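PDB 5EZM: 4-amino-4-deoxy-L-arabinose transferase or related glycosyltransferases of PMT family from Cupriavidus metallidurans, which probably transfers 4-amino-4-deoxy-L-arabinose from a polyprenyl-phosphate carrier to lipid A, as a zinc-binding integral membrane glycosyltransferase of the GT-C fold. Local coordinates for residues L160-V171 / T205-P214; R188-W196 / R233-M243. All coordinates share one frame; numbering follows the deposited sequence.

Overall arrangement
Both contacts fall in one membrane-helix bundle and share helix 185-206: its start packs on helix 236-257 in contact 2, while its last residues and the following break belong to contact 1. Contact 1 is the deeper, its centre about 12 Å from the centre of the chain against about 27 Å for contact 2, and nearly all its touching residues are buried. It pairs a salt bridge with apolar packing, and its helix break meets the phosphocholine. Contact 2, partly buried, relies on one tryptophan over a glycine, with arginines and a histidine toward the start of helix 185-206. The centres lie about 16 Å apart; Ile-211 packs on Met-243, and the decaprenyl-phosphate touches both contacts.

Contact 1. Residues L160-V171 / T205-P214; sequences LDMTLAGVMSCV and TKGLVGIALP. With MPG ([(Z)-octadec-9-enyl] (2R)-2,3-bis(oxidanyl)propanoate), chain B; DSL (mono-trans, octa-cis decaprenyl-phosphate), chain C; PC (phosphocholine), chain D.
Helices 160-171 and 209-214 diverge at 48° with axes 10.9 Å apart at closest approach, and between them the end of helix 185-206 comes nearer, the CA atoms of Leu-164 and Thr-205 being 6.1 Å apart. On this inner side the CG2 methyl of Thr-205 rests against the backbone and CB of Leu-164, while its OG1 bonds to the carbonyl of Val-201. With CG anti to the backbone N (chi1 -178°), Leu-164 sends CD2 across the stem of Lys-206 at about a right angle, 3.7 Å from its CD. Lys-206 is extended beyond CG, and this carries NZ past the leucine to Asp-161, where it donates to OD1 in a 2.7 Å salt bridge, approaching nearly along the C-O axis. Without the long chain, as with an alanine here, the Asp-161 carboxylate would probably lose its charge partner and Leu-164 CD2 the methylenes beyond CB. Farther along, Met-168 bends at chi3 to place its CE methyl 3.9 Å from Leu-213 CB and against the Pro-214 ring, and Val-171 CG1 meets Pro-214 CG at 4.2 Å. Pro-214 also lies against the decaprenyl-phosphate, its CB 3.6 Å from C26 of that lipid. At the break between the helices Gly-207 has positive phi (88°), where a CB would collide with its own preceding carbonyl and with the phosphocholine. The next amide, Leu-208 N, donates to O1 of the phosphocholine at 3.2 Å. A glycine-containing helix break thus brings a backbone N-H to a phosphate group: a phosphocholine pocket within the GT-C transmembrane fold, consistent with a site for a lipid phosphate, to which the zinc ligands Glu-87 and His-268 also contribute.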
loop_
_atom_site.group_PDB
_atom_site.type_symbol
_atom_site.label_atom_id
_atom_site.label_comp_id
_atom_site.label_asym_id
_atom_site.label_seq_id
_atom_site.Cartn_x
_atom_site.Cartn_y
_atom_site.Cartn_z
ATOM N N LEU A 160 4.197 1.274 -0.230
ATOM C CA LEU A 160 4.473 2.488 0.536
ATOM C C LEU A 160 3.266 3.410 0.629
ATOM O O LEU A 160 3.207 4.244 1.541
ATOM C CB LEU A 160 5.648 3.247 -0.081
ATOM C CG LEU A 160 7.031 2.974 0.509
ATOM C CD1 LEU A 160 7.313 1.487 0.561
ATOM C CD2 LEU A 160 8.093 3.690 -0.301
ATOM N N ASP A 161 2.299 3.265 -0.279
ATOM C CA ASP A 161 1.193 4.212 -0.351
ATOM C C ASP A 161 0.326 4.183 0.903
ATOM O O ASP A 161 -0.197 5.225 1.314
ATOM C CB ASP A 161 0.352 3.928 -1.595
ATOM C CG ASP A 161 1.154 4.064 -2.878
ATOM O OD1 ASP A 161 1.923 5.042 -2.996
ATOM O OD2 ASP A 161 1.026 3.187 -3.761
ATOM N N MET A 162 0.166 3.016 1.530
ATOM C CA MET A 162 -0.647 2.955 2.740
ATOM C C MET A 162 0.108 3.492 3.952
ATOM O O MET A 162 -0.494 4.117 4.832
ATOM C CB MET A 162 -1.126 1.523 2.986
ATOM C CG MET A 162 -1.818 1.309 4.336
ATOM S SD MET A 162 -3.149 2.480 4.723
ATOM C CE MET A 162 -4.250 2.212 3.342
ATOM N N THR A 163 1.421 3.263 4.021
ATOM C CA THR A 163 2.214 3.878 5.082
ATOM C C THR A 163 2.138 5.398 4.996
ATOM O O THR A 163 1.839 6.083 5.988
ATOM C CB THR A 163 3.669 3.408 4.993
ATOM O OG1 THR A 163 3.709 2.012 4.673
ATOM C CG2 THR A 163 4.379 3.631 6.314
ATOM N N LEU A 164 2.389 5.940 3.798
ATOM C CA LEU A 164 2.245 7.377 3.593
ATOM C C LEU A 164 0.827 7.842 3.895
ATOM O O LEU A 164 0.632 8.950 4.409
ATOM C CB LEU A 164 2.634 7.741 2.162
ATOM C CG LEU A 164 2.574 9.230 1.826
ATOM C CD1 LEU A 164 3.570 9.999 2.674
ATOM C CD2 LEU A 164 2.831 9.461 0.345
ATOM N N ALA A 165 -0.174 7.008 3.600
ATOM C CA ALA A 165 -1.555 7.393 3.863
ATOM C C ALA A 165 -1.833 7.472 5.359
ATOM O O ALA A 165 -2.597 8.334 5.809
ATOM C CB ALA A 165 -2.512 6.411 3.191
ATOM N N GLY A 166 -1.226 6.581 6.142
ATOM C CA GLY A 166 -1.444 6.610 7.578
ATOM C C GLY A 166 -0.742 7.774 8.244
ATOM O O GLY A 166 -1.321 8.455 9.100
ATOM N N VAL A 167 0.510 8.034 7.856
ATOM C CA VAL A 167 1.218 9.152 8.474
ATOM C C VAL A 167 0.608 10.483 8.040
ATOM O O VAL A 167 0.502 11.423 8.840
ATOM C CB VAL A 167 2.725 9.075 8.168
ATOM C CG1 VAL A 167 3.324 7.849 8.829
ATOM C CG2 VAL A 167 2.969 9.034 6.678
ATOM N N MET A 168 0.172 10.582 6.780
ATOM C CA MET A 168 -0.492 11.807 6.346
ATOM C C MET A 168 -1.864 11.951 6.990
ATOM O O MET A 168 -2.309 13.076 7.256
ATOM C CB MET A 168 -0.596 11.847 4.822
ATOM C CG MET A 168 0.733 12.121 4.131
ATOM S SD MET A 168 0.561 12.525 2.381
ATOM C CE MET A 168 -0.355 14.063 2.479
ATOM N N SER A 169 -2.542 10.831 7.258
ATOM C CA SER A 169 -3.757 10.894 8.060
ATOM C C SER A 169 -3.457 11.416 9.457
ATOM O O SER A 169 -4.307 12.072 10.072
ATOM C CB SER A 169 -4.420 9.519 8.135
ATOM O OG SER A 169 -3.728 8.672 9.032
ATOM N N CYS A 170 -2.257 11.138 9.973
ATOM C CA CYS A 170 -1.840 11.782 11.214
ATOM C C CYS A 170 -1.616 13.278 11.014
ATOM O O CYS A 170 -1.893 14.073 11.918
ATOM C CB CYS A 170 -0.579 11.119 11.765
ATOM S SG CYS A 170 -0.885 9.552 12.602
ATOM N N VAL A 171 -1.112 13.684 9.844
ATOM C CA VAL A 171 -0.972 15.114 9.564
ATOM C C VAL A 171 -2.329 15.804 9.646
ATOM O O VAL A 171 -2.505 16.797 10.367
ATOM C CB VAL A 171 -0.318 15.339 8.187
ATOM C CG1 VAL A 171 -0.164 16.826 7.913
ATOM C CG2 VAL A 171 1.027 14.637 8.106
ATOM N N THR A 205 9.044 8.841 4.363
ATOM C CA THR A 205 8.331 7.707 3.790
ATOM C C THR A 205 8.302 7.745 2.266
ATOM O O THR A 205 8.567 6.728 1.618
ATOM C CB THR A 205 6.900 7.654 4.338
ATOM O OG1 THR A 205 6.939 7.355 5.739
ATOM C CG2 THR A 205 6.087 6.589 3.613
ATOM N N LYS A 206 7.995 8.907 1.669
ATOM C CA LYS A 206 7.915 8.973 0.214
ATOM C C LYS A 206 8.325 10.338 -0.335
ATOM O O LYS A 206 7.868 10.729 -1.415
ATOM C CB LYS A 206 6.504 8.623 -0.262
ATOM C CG LYS A 206 6.462 7.937 -1.615
ATOM C CD LYS A 206 5.035 7.631 -2.025
ATOM C CE LYS A 206 4.968 7.101 -3.444
ATOM N NZ LYS A 206 3.556 7.009 -3.899
ATOM N N GLY A 207 9.171 11.071 0.378
ATOM C CA GLY A 207 9.728 12.297 -0.161
ATOM C C GLY A 207 8.870 13.522 0.093
ATOM O O GLY A 207 8.000 13.552 0.968
ATOM N N LEU A 208 9.122 14.555 -0.722
ATOM C CA LEU A 208 8.566 15.887 -0.484
ATOM C C LEU A 208 7.045 15.916 -0.514
ATOM O O LEU A 208 6.451 16.890 -0.038
ATOM C CB LEU A 208 9.111 16.876 -1.513
ATOM C CG LEU A 208 10.617 17.135 -1.494
ATOM C CD1 LEU A 208 11.004 18.116 -2.592
ATOM C CD2 LEU A 208 11.059 17.646 -0.131
ATOM N N VAL A 209 6.409 14.880 -1.069
ATOM C CA VAL A 209 4.949 14.800 -1.089
ATOM C C VAL A 209 4.386 15.101 0.292
ATOM O O VAL A 209 3.474 15.923 0.449
ATOM C CB VAL A 209 4.500 13.412 -1.579
ATOM C CG1 VAL A 209 3.045 13.445 -2.021
ATOM C CG2 VAL A 209 5.413 12.918 -2.695
ATOM N N GLY A 210 4.959 14.468 1.317
ATOM C CA GLY A 210 4.470 14.593 2.678
ATOM C C GLY A 210 4.387 16.014 3.193
ATOM O O GLY A 210 3.705 16.259 4.192
ATOM N N ILE A 211 5.068 16.957 2.545
ATOM C CA ILE A 211 4.925 18.362 2.895
ATOM C C ILE A 211 4.319 19.183 1.763
ATOM O O ILE A 211 3.717 20.233 2.038
ATOM C CB ILE A 211 6.269 18.974 3.347
ATOM C CG1 ILE A 211 6.031 20.295 4.091
ATOM C CG2 ILE A 211 7.203 19.168 2.165
ATOM C CD1 ILE A 211 7.271 20.894 4.717
ATOM N N ALA A 212 4.413 18.725 0.513
ATOM C CA ALA A 212 3.864 19.500 -0.595
ATOM C C ALA A 212 2.343 19.438 -0.604
ATOM O O ALA A 212 1.670 20.469 -0.729
ATOM C CB ALA A 212 4.435 19.000 -1.921
ATOM N N LEU A 213 1.783 18.236 -0.474
ATOM C CA LEU A 213 0.328 18.100 -0.447
ATOM C C LEU A 213 -0.314 18.819 0.731
ATOM O O LEU A 213 -1.305 19.539 0.512
ATOM C CB LEU A 213 -0.053 16.618 -0.475
ATOM C CG LEU A 213 0.001 15.981 -1.858
ATOM C CD1 LEU A 213 -0.409 14.520 -1.789
ATOM C CD2 LEU A 213 -0.901 16.754 -2.799
ATOM N N PRO A 214 0.163 18.682 1.977
ATOM C CA PRO A 214 -0.445 19.479 3.058
ATOM C C PRO A 214 -0.419 20.970 2.777
ATOM O O PRO A 214 -1.477 21.616 2.783
ATOM C CB PRO A 214 0.401 19.103 4.282
ATOM C CG PRO A 214 0.894 17.748 3.981
ATOM C CD PRO A 214 1.174 17.750 2.508
HETATM C C2 MPG B . 7.165 17.633 -4.995
HETATM C C3 MPG B . 6.000 16.901 -5.653
HETATM C C4 MPG B . 6.334 15.448 -5.957
HETATM C C5 MPG B . 5.106 14.627 -6.383
HETATM C C6 MPG B . 5.418 13.124 -6.456
HETATM C C7 MPG B . 4.200 12.254 -6.096
HETATM C C8 MPG B . 4.615 10.852 -5.585
HETATM C C9 MPG B . 3.614 10.268 -4.554
HETATM C C1 MPG B . 6.948 19.147 -4.927
HETATM C C21 DSL C . -4.193 20.524 5.638
HETATM C C22 DSL C . -3.094 20.306 6.663
HETATM C C23 DSL C . -3.104 19.055 7.533
HETATM C C24 DSL C . -2.118 21.217 6.798
HETATM C C25 DSL C . -0.989 21.004 7.838
HETATM C C26 DSL C . 0.366 21.340 7.158
HETATM C C27 DSL C . 1.108 22.452 7.977
HETATM C C28 DSL C . 0.813 22.622 9.487
HETATM C C29 DSL C . 2.000 23.255 7.365
HETATM C C30 DSL C . 2.295 23.080 5.852
HETATM C C31 DSL C . 2.749 24.444 5.232
HETATM C C32 DSL C . 4.103 24.256 4.459
HETATM C C33 DSL C . 5.437 24.230 5.229
HETATM C C34 DSL C . 4.099 24.130 3.111
HETATM P P1 PC D . 10.677 13.948 -4.900
HETATM O O1 PC D . 10.325 13.556 -3.482
HETATM O O3 PC D . 11.454 15.242 -4.865
HETATM O O4 PC D . 9.412 14.157 -5.702
HETATM O O2 PC D . 11.593 12.768 -5.612
HETATM C C1 PC D . 11.018 11.932 -6.582
HETATM C C2 PC D . 12.101 11.312 -7.484
HETATM N N1 PC D . 12.210 9.874 -7.277
HETATM C C3 PC D . 13.308 9.351 -8.066
HETATM C C4 PC D . 12.469 9.587 -5.879
HETATM C C5 PC D . 10.982 9.223 -7.694
#

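Contact 2. Residues R188-W196 / R233-M243; sequences RRGWMVACW and RLHLALGVVVM. With DSL (mono-trans, octa-cis decaprenyl-phosphate), chain C; MPG ([(Z)-octadec-9-enyl] (2R)-2,3-bis(oxidanyl)propanoate), chain S; PO4 (phosphate ion), chain E.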
loop_
_atom_site.group_PDB
_atom_site.type_symbol
_atom_site.label_atom_id
_atom_site.label_comp_id
_atom_site.label_asym_id
_atom_site.label_seq_id
_atom_site.Cartn_x
_atom_site.Cartn_y
_atom_site.Cartn_z
ATOM N N ARG A 188 -2.739 22.944 21.784
ATOM C CA ARG A 188 -2.561 23.385 20.403
ATOM C C ARG A 188 -1.117 23.209 19.950
ATOM O O ARG A 188 -0.861 22.736 18.836
ATOM C CB ARG A 188 -2.995 24.844 20.258
ATOM C CG ARG A 188 -2.840 25.410 18.852
ATOM C CD ARG A 188 -3.310 26.859 18.783
ATOM N NE ARG A 188 -4.657 27.028 19.326
ATOM C CZ ARG A 188 -5.772 27.000 18.600
ATOM N NH1 ARG A 188 -5.714 26.812 17.290
ATOM N NH2 ARG A 188 -6.949 27.164 19.188
ATOM N N ARG A 189 -0.159 23.580 20.803
ATOM C CA ARG A 189 1.247 23.391 20.464
ATOM C C ARG A 189 1.597 21.911 20.372
ATOM O O ARG A 189 2.375 21.505 19.500
ATOM C CB ARG A 189 2.136 24.089 21.493
ATOM C CG ARG A 189 3.623 23.956 21.210
ATOM C CD ARG A 189 4.469 24.529 22.338
ATOM N NE ARG A 189 4.276 23.811 23.597
ATOM C CZ ARG A 189 3.551 24.264 24.615
ATOM N NH1 ARG A 189 2.947 25.443 24.531
ATOM N NH2 ARG A 189 3.432 23.539 25.719
ATOM N N GLY A 190 1.035 21.091 21.261
ATOM C CA GLY A 190 1.301 19.663 21.199
ATOM C C GLY A 190 0.800 19.039 19.912
ATOM O O GLY A 190 1.511 18.274 19.255
ATOM N N TRP A 191 -0.434 19.365 19.526
ATOM C CA TRP A 191 -0.973 18.815 18.289
ATOM C C TRP A 191 -0.286 19.403 17.067
ATOM O O TRP A 191 -0.226 18.748 16.020
ATOM C CB TRP A 191 -2.479 19.048 18.214
ATOM C CG TRP A 191 -3.261 18.247 19.200
ATOM C CD1 TRP A 191 -4.010 18.722 20.234
ATOM C CD2 TRP A 191 -3.365 16.820 19.251
ATOM N NE1 TRP A 191 -4.580 17.681 20.924
ATOM C CE2 TRP A 191 -4.199 16.501 20.341
ATOM C CE3 TRP A 191 -2.836 15.780 18.480
ATOM C CZ2 TRP A 191 -4.517 15.187 20.680
ATOM C CZ3 TRP A 191 -3.155 14.476 18.815
ATOM C CH2 TRP A 191 -3.987 14.191 19.906
ATOM N N MET A 192 0.238 20.627 17.173
ATOM C CA MET A 192 0.925 21.216 16.030
ATOM C C MET A 192 2.305 20.603 15.825
ATOM O O MET A 192 2.677 20.282 14.690
ATOM C CB MET A 192 1.023 22.732 16.192
ATOM C CG MET A 192 -0.207 23.459 15.682
ATOM S SD MET A 192 -0.739 22.823 14.077
ATOM C CE MET A 192 -2.313 22.088 14.508
ATOM N N VAL A 193 3.077 20.426 16.902
ATOM C CA VAL A 193 4.349 19.720 16.766
ATOM C C VAL A 193 4.106 18.272 16.362
ATOM O O VAL A 193 4.907 17.680 15.630
ATOM C CB VAL A 193 5.182 19.823 18.063
ATOM C CG1 VAL A 193 4.499 19.112 19.212
ATOM C CG2 VAL A 193 6.578 19.257 17.846
ATOM N N ALA A 194 2.993 17.683 16.810
ATOM C CA ALA A 194 2.636 16.350 16.342
ATOM C C ALA A 194 2.368 16.355 14.843
ATOM O O ALA A 194 2.747 15.419 14.128
ATOM C CB ALA A 194 1.418 15.835 17.108
ATOM N N CYS A 195 1.725 17.415 14.350
ATOM C CA CYS A 195 1.439 17.527 12.925
ATOM C C CYS A 195 2.725 17.648 12.116
ATOM O O CYS A 195 2.947 16.887 11.164
ATOM C CB CYS A 195 0.525 18.727 12.679
ATOM S SG CYS A 195 0.164 19.071 10.952
ATOM N N TRP A 196 3.591 18.595 12.490
ATOM C CA TRP A 196 4.855 18.767 11.780
ATOM C C TRP A 196 5.705 17.505 11.846
ATOM O O TRP A 196 6.351 17.128 10.861
ATOM C CB TRP A 196 5.621 19.957 12.352
ATOM C CG TRP A 196 5.051 21.271 11.946
ATOM C CD1 TRP A 196 4.119 22.007 12.619
ATOM C CD2 TRP A 196 5.383 22.021 10.773
ATOM N NE1 TRP A 196 3.847 23.167 11.936
ATOM C CE2 TRP A 196 4.610 23.200 10.798
ATOM C CE3 TRP A 196 6.259 21.812 9.702
ATOM C CZ2 TRP A 196 4.683 24.162 9.795
ATOM C CZ3 TRP A 196 6.329 22.768 8.707
ATOM C CH2 TRP A 196 5.547 23.929 8.761
ATOM N N ARG A 233 -1.415 29.997 14.009
ATOM C CA ARG A 233 -1.686 28.836 14.850
ATOM C C ARG A 233 -0.810 27.638 14.515
ATOM O O ARG A 233 -0.803 26.670 15.284
ATOM C CB ARG A 233 -3.153 28.415 14.727
ATOM C CG ARG A 233 -4.156 29.354 15.369
ATOM C CD ARG A 233 -4.797 30.276 14.346
ATOM N NE ARG A 233 -6.201 30.525 14.658
ATOM C CZ ARG A 233 -6.928 31.504 14.127
ATOM N NH1 ARG A 233 -6.382 32.342 13.259
ATOM N NH2 ARG A 233 -8.200 31.654 14.474
ATOM N N LEU A 234 -0.082 27.669 13.400
ATOM C CA LEU A 234 0.641 26.488 12.946
ATOM C C LEU A 234 1.883 26.181 13.771
ATOM O O LEU A 234 2.431 25.083 13.632
ATOM C CB LEU A 234 1.044 26.654 11.481
ATOM C CG LEU A 234 -0.066 27.035 10.504
ATOM C CD1 LEU A 234 0.489 27.149 9.096
ATOM C CD2 LEU A 234 -1.202 26.027 10.562
ATOM N N HIS A 235 2.332 27.102 14.621
ATOM C CA HIS A 235 3.639 27.006 15.269
ATOM C C HIS A 235 4.722 26.767 14.219
ATOM O O HIS A 235 5.416 25.750 14.206
ATOM C CB HIS A 235 3.648 25.921 16.351
ATOM C CG HIS A 235 2.973 26.332 17.622
ATOM N ND1 HIS A 235 1.609 26.243 17.806
ATOM C CD2 HIS A 235 3.473 26.844 18.772
ATOM C CE1 HIS A 235 1.299 26.676 19.015
ATOM N NE2 HIS A 235 2.412 27.048 19.622
ATOM N N LEU A 236 4.845 27.753 13.326
ATOM C CA LEU A 236 5.663 27.605 12.124
ATOM C C LEU A 236 7.121 27.319 12.467
ATOM O O LEU A 236 7.707 26.350 11.972
ATOM C CB LEU A 236 5.538 28.869 11.268
ATOM C CG LEU A 236 5.864 28.807 9.774
ATOM C CD1 LEU A 236 7.362 28.905 9.507
ATOM C CD2 LEU A 236 5.278 27.552 9.151
ATOM N N ALA A 237 7.727 28.155 13.316
ATOM C CA ALA A 237 9.151 28.010 13.610
ATOM C C ALA A 237 9.443 26.684 14.309
ATOM O O ALA A 237 10.278 25.895 13.848
ATOM C CB ALA A 237 9.628 29.186 14.459
ATOM N N LEU A 238 8.759 26.422 15.424
ATOM C CA LEU A 238 9.006 25.197 16.178
ATOM C C LEU A 238 8.707 23.961 15.341
ATOM O O LEU A 238 9.440 22.963 15.403
ATOM C CB LEU A 238 8.165 25.198 17.454
ATOM C CG LEU A 238 8.352 24.008 18.394
ATOM C CD1 LEU A 238 9.792 23.933 18.869
ATOM C CD2 LEU A 238 7.393 24.099 19.572
ATOM N N GLY A 239 7.640 24.010 14.543
ATOM C CA GLY A 239 7.291 22.861 13.725
ATOM C C GLY A 239 8.292 22.604 12.616
ATOM O O GLY A 239 8.628 21.452 12.323
ATOM N N VAL A 240 8.782 23.670 11.980
ATOM C CA VAL A 240 9.825 23.514 10.971
ATOM C C VAL A 240 11.087 22.942 11.599
ATOM O O VAL A 240 11.744 22.071 11.018
ATOM C CB VAL A 240 10.097 24.855 10.264
ATOM C CG1 VAL A 240 11.402 24.790 9.489
ATOM C CG2 VAL A 240 8.954 25.195 9.329
ATOM N N VAL A 241 11.438 23.405 12.801
ATOM C CA VAL A 241 12.653 22.914 13.449
ATOM C C VAL A 241 12.524 21.431 13.779
ATOM O O VAL A 241 13.431 20.636 13.500
ATOM C CB VAL A 241 12.976 23.745 14.703
ATOM C CG1 VAL A 241 14.120 23.099 15.474
ATOM C CG2 VAL A 241 13.334 25.170 14.316
ATOM N N VAL A 242 11.398 21.031 14.376
ATOM C CA VAL A 242 11.250 19.625 14.742
ATOM C C VAL A 242 11.190 18.751 13.493
ATOM O O VAL A 242 11.762 17.652 13.459
ATOM C CB VAL A 242 10.022 19.424 15.654
ATOM C CG1 VAL A 242 8.740 19.810 14.950
ATOM C CG2 VAL A 242 9.943 17.981 16.135
ATOM N N MET A 243 10.534 19.236 12.434
ATOM C CA MET A 243 10.471 18.467 11.194
ATOM C C MET A 243 11.858 18.288 10.586
ATOM O O MET A 243 12.211 17.189 10.140
ATOM C CB MET A 243 9.534 19.149 10.199
ATOM C CG MET A 243 9.298 18.345 8.936
ATOM S SD MET A 243 9.163 19.393 7.480
ATOM C CE MET A 243 10.833 20.031 7.370
HETATM C C21 DSL C . -4.193 20.524 5.638
HETATM C C22 DSL C . -3.094 20.306 6.663
HETATM C C23 DSL C . -3.104 19.055 7.533
HETATM C C24 DSL C . -2.118 21.217 6.798
HETATM C C25 DSL C . -0.989 21.004 7.838
HETATM C C26 DSL C . 0.366 21.340 7.158
HETATM C C27 DSL C . 1.108 22.452 7.977
HETATM C C28 DSL C . 0.813 22.622 9.487
HETATM C C29 DSL C . 2.000 23.255 7.365
HETATM C C30 DSL C . 2.295 23.080 5.852
HETATM C C31 DSL C . 2.749 24.444 5.232
HETATM C C32 DSL C . 4.103 24.256 4.459
HETATM C C33 DSL C . 5.437 24.230 5.229
HETATM C C34 DSL C . 4.099 24.130 3.111
HETATM C C2 MPG S . 3.322 9.216 13.970
HETATM C C3 MPG S . 4.050 10.494 13.566
HETATM C C4 MPG S . 4.309 11.450 14.724
HETATM C C5 MPG S . 3.733 10.949 16.059
HETATM C C6 MPG S . 3.583 12.076 17.091
HETATM C C7 MPG S . 2.440 11.820 18.093
HETATM C C8 MPG S . 2.455 12.852 19.246
HETATM C C9 MPG S . 1.093 12.997 19.969
HETATM C C10 MPG S . 1.053 14.287 20.836
HETATM C C11 MPG S . -0.189 14.372 21.749
HETATM C C12 MPG S . -0.376 15.805 22.352
HETATM C C13 MPG S . -1.644 15.914 23.222
HETATM C C14 MPG S . -1.962 17.390 23.615
HETATM C C1 MPG S . 3.301 8.173 12.848
HETATM P P PO4 E . 5.665 31.431 14.754
HETATM O O1 PO4 E . 4.209 31.033 14.811
HETATM O O2 PO4 E . 5.951 32.125 13.443
HETATM O O3 PO4 E . 6.527 30.195 14.871
HETATM O O4 PO4 E . 5.971 32.372 15.895
#
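Two transmembrane helices of the GT-C bundle pack here as a knob into a hole: the Trp-196 side chain, from helix 185-206, sits among Leu-236, Gly-239, Val-240 and Met-243 of helix 236-257. The short axes cross at -40° and approach to 8.6 Å. Gly-239 makes the close fit possible, for its CA lies over one face of the indole, 3.5 Å from the centroid of the five-membered ring and 19° off its normal, where any CB would clash. The ring's rotation is fixed by NE1, which donates to Leu-234 O at 2.9 Å with an N-H...O angle of 151°, close to the ring plane. Around the six-membered ring, CZ2 meets Leu-236 CD2 at 3.5 Å and CZ3 meets Val-240 CG2 at 3.6 Å. On the opposite face C28 of the decaprenyl-phosphate lies offset toward the rim, and other lipid atoms touch the six-membered ring. One turn before Trp-196, Val-193 CG2 packs on Val-242 CG1 at 3.7 Å. The N-cap residue of helix 236-257, His-235, receives Arg-189 CB over its ring face in a CH-pi contact, 3.9 Å from the centroid. Nearby, the Arg-188 guanidinium approaches Arg-233 CG obliquely, bringing two like charges near each other. Past the N-cap, Ala-237 N bonds to a phosphate ion, probably from the crystallisation liquor, at the exposed start of the helix. A tryptophan seated flat on a helix glycine marks a glycine-mediated transmembrane helix crossing, which here forms part of the wall of the decaprenyl-phosphate pocket.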